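Local coordinates for spore germination protein B3 (Bacillus subtilis subsp. subtilis, PDB 3N54) that takes part, as a component of a spore germinant receptor, in the germination response to a mixture of L-asparagine, glucose, fructose and potassium ions, at residues A[200-205]-A[209-214]. Sequence-based numbering, arbitrary orientation.
Sequences ETQTLS and GTIQGG
Ser205 meets Thr210 and Ile211 where the chain turns back beside the last turn of helix 198-208. Followed outward, the serine first offers CB, 3.6 Å from Thr210 OG1. Its OG, anti to the backbone N (chi1 -180°), then reaches the hydroxyl of Thr210, and the 2.9 Å between Ser205 OG and Thr210 OG1 marks a hydrogen bond whose proton may come from either hydroxyl. The same OG lies against Ile211 CB at 3.6 Å. A side chain this short suits the place, because the returning backbone passes close by. The serine's carbonyl is used as well: Ser205 O accepts two weak bonds, from Thr210 N at 3.0 Å and from Ile211 N at 3.1 Å, both well bent. Threonine suits position 210 because its hydroxyl, set close to the backbone, can bond the serine's.

Gln202, about one turn before Ser205, gives Ile211 a nonpolar partner. Ile211 CG1 stands anti to the backbone N (chi1 -166°), carrying CD1 to 3.8 Å from Gln202 CG. The extended glutamine thus lends its aliphatic part to the isoleucine, and its terminal amide continues to the backbone of Gly214. There the backbone shape would press any side chain on the carbonyl oxygen of Gly213, which suits glycine; its backbone is hydrogen-bonded to Ile229 of strand 223-240, the neighbour of strand 215-220.

Gly209 (phi 86°) is glycine for the same reason, the carbonyl being that of the residue before it. The other flank of the helix, with Thr203 and Leu204, packs on helix 271-299. Positive-phi Gly209 follows the helix, and two bonds returning to its last turn, among them the weak one from Thr210 N to Ser205 O, make a Schellman motif, here ending a helix at the surface and leading into strand 215-220.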
ATOM      1  N   GLU A 200       4.199 -10.150  -8.035  1.00 41.10           N
ATOM      2  CA  GLU A 200       2.900  -9.720  -8.553  1.00 41.00           C
ATOM      3  C   GLU A 200       2.830  -8.202  -8.666  1.00 40.67           C
ATOM      4  O   GLU A 200       2.293  -7.678  -9.641  1.00 41.26           O
ATOM      5  CB  GLU A 200       1.760 -10.239  -7.666  1.00 39.79           C
ATOM      6  CG  GLU A 200       1.507 -11.734  -7.805  1.00 41.71           C
ATOM      7  CD  GLU A 200       0.580 -12.302  -6.739  1.00 41.76           C
ATOM      8  OE1 GLU A 200      -0.007 -13.374  -6.991  1.00 44.64           O
ATOM      9  OE2 GLU A 200       0.441 -11.702  -5.651  1.00 40.06           O
ATOM     10  N   THR A 201       3.381  -7.503  -7.673  1.00 40.20           N
ATOM     11  CA  THR A 201       3.394  -6.041  -7.687  1.00 40.38           C
ATOM     12  C   THR A 201       4.250  -5.545  -8.853  1.00 42.83           C
ATOM     13  O   THR A 201       3.860  -4.617  -9.558  1.00 43.10           O
ATOM     14  CB  THR A 201       3.885  -5.456  -6.335  1.00 39.44           C
ATOM     15  OG1 THR A 201       3.096  -5.997  -5.264  1.00 37.93           O
ATOM     16  CG2 THR A 201       3.754  -3.944  -6.312  1.00 38.72           C
ATOM     17  N   GLN A 202       5.391  -6.191  -9.082  1.00 38.57           N
ATOM     18  CA  GLN A 202       6.264  -5.816 -10.199  1.00 40.21           C
ATOM     19  C   GLN A 202       5.543  -6.020 -11.522  1.00 40.28           C
ATOM     20  O   GLN A 202       5.572  -5.153 -12.391  1.00 41.57           O
ATOM     21  CB  GLN A 202       7.570  -6.627 -10.200  1.00 41.11           C
ATOM     22  CG  GLN A 202       8.571  -6.128 -11.247  1.00 43.69           C
ATOM     23  CD  GLN A 202       9.841  -6.952 -11.327  1.00 45.42           C
ATOM     24  OE1 GLN A 202       9.803  -8.161 -11.549  1.00 47.53           O
ATOM     25  NE2 GLN A 202      10.978  -6.293 -11.183  1.00 47.57           N
ATOM     26  N   THR A 203       4.906  -7.174 -11.670  1.00 39.93           N
ATOM     27  CA  THR A 203       4.162  -7.489 -12.887  1.00 40.53           C
ATOM     28  C   THR A 203       3.092  -6.447 -13.160  1.00 41.52           C
ATOM     29  O   THR A 203       2.995  -5.915 -14.269  1.00 42.59           O
ATOM     30  CB  THR A 203       3.486  -8.867 -12.786  1.00 39.71           C
ATOM     31  OG1 THR A 203       4.490  -9.873 -12.624  1.00 38.95           O
ATOM     32  CG2 THR A 203       2.662  -9.159 -14.036  1.00 40.41           C
ATOM     33  N   LEU A 204       2.290  -6.165 -12.140  1.00 41.54           N
ATOM     34  CA  LEU A 204       1.186  -5.219 -12.265  1.00 42.65           C
ATOM     35  C   LEU A 204       1.713  -3.836 -12.613  1.00 44.09           C
ATOM     36  O   LEU A 204       1.204  -3.177 -13.518  1.00 45.26           O
ATOM     37  CB  LEU A 204       0.379  -5.179 -10.966  1.00 42.01           C
ATOM     38  CG  LEU A 204      -0.989  -4.510 -11.015  1.00 42.96           C
ATOM     39  CD1 LEU A 204      -1.851  -5.095 -12.132  1.00 42.54           C
ATOM     40  CD2 LEU A 204      -1.669  -4.653  -9.653  1.00 42.14           C
ATOM     41  N   SER A 205       2.757  -3.415 -11.911  1.00 44.82           N
ATOM     42  CA  SER A 205       3.383  -2.118 -12.160  1.00 46.84           C
ATOM     43  C   SER A 205       3.993  -2.011 -13.559  1.00 48.75           C
ATOM     44  O   SER A 205       4.001  -0.932 -14.155  1.00 50.49           O
ATOM     45  CB  SER A 205       4.469  -1.855 -11.119  1.00 47.15           C
ATOM     46  OG  SER A 205       5.080  -0.593 -11.348  1.00 50.99           O
ATOM     47  N   GLY A 209       2.598   0.510 -16.519  1.00 58.65           N
ATOM     48  CA  GLY A 209       3.527   1.570 -16.930  1.00 61.63           C
ATOM     49  C   GLY A 209       4.091   2.427 -15.812  1.00 61.62           C
ATOM     50  O   GLY A 209       4.776   3.410 -16.073  1.00 64.42           O
ATOM     51  N   THR A 210       3.816   2.055 -14.565  1.00 59.17           N
ATOM     52  CA  THR A 210       4.332   2.778 -13.410  1.00 59.24           C
ATOM     53  C   THR A 210       5.683   2.243 -12.937  1.00 59.46           C
ATOM     54  O   THR A 210       6.252   2.765 -11.984  1.00 60.30           O
ATOM     55  CB  THR A 210       3.344   2.698 -12.237  1.00 57.18           C
ATOM     56  OG1 THR A 210       3.011   1.324 -11.988  1.00 54.56           O
ATOM     57  CG2 THR A 210       2.081   3.481 -12.554  1.00 57.14           C
ATOM     58  N   ILE A 211       6.196   1.207 -13.596  1.00 59.49           N
ATOM     59  CA  ILE A 211       7.467   0.597 -13.207  1.00 59.68           C
ATOM     60  C   ILE A 211       8.641   1.501 -13.569  1.00 63.26           C
ATOM     61  O   ILE A 211       8.638   2.142 -14.619  1.00 65.69           O
ATOM     62  CB  ILE A 211       7.656  -0.791 -13.877  1.00 58.75           C
ATOM     63  CG1 ILE A 211       8.793  -1.567 -13.206  1.00 58.23           C
ATOM     64  CG2 ILE A 211       7.908  -0.637 -15.377  1.00 60.65           C
ATOM     65  CD1 ILE A 211       8.732  -3.071 -13.450  1.00 56.35           C
ATOM     66  N   GLN A 212       9.643   1.545 -12.696  1.00 64.19           N
ATOM     67  CA  GLN A 212      10.830   2.357 -12.935  1.00 68.34           C
ATOM     68  C   GLN A 212      11.940   1.456 -13.457  1.00 69.13           C
ATOM     69  O   GLN A 212      12.490   1.689 -14.536  1.00 72.44           O
ATOM     70  CB  GLN A 212      11.262   3.067 -11.649  1.00 69.47           C
ATOM     71  CG  GLN A 212      12.176   4.266 -11.866  1.00 75.25           C
ATOM     72  CD  GLN A 212      11.455   5.472 -12.453  1.00 78.34           C
ATOM     73  OE1 GLN A 212      10.231   5.468 -12.611  1.00 77.56           O
ATOM     74  NE2 GLN A 212      12.214   6.512 -12.779  1.00 82.99           N
ATOM     75  N   GLY A 213      12.256   0.423 -12.683  1.00 66.60           N
ATOM     76  CA  GLY A 213      13.268  -0.554 -13.055  1.00 66.83           C
ATOM     77  C   GLY A 213      12.872  -1.923 -12.544  1.00 63.04           C
ATOM     78  O   GLY A 213      11.813  -2.082 -11.931  1.00 60.26           O
ATOM     79  N   GLY A 214      13.726  -2.908 -12.796  1.00 62.92           N
ATOM     80  CA  GLY A 214      13.476  -4.278 -12.364  1.00 59.96           C
ATOM     81  C   GLY A 214      14.023  -5.300 -13.339  1.00 60.12           C
ATOM     82  O   GLY A 214      14.453  -4.955 -14.440  1.00 62.27           O
TER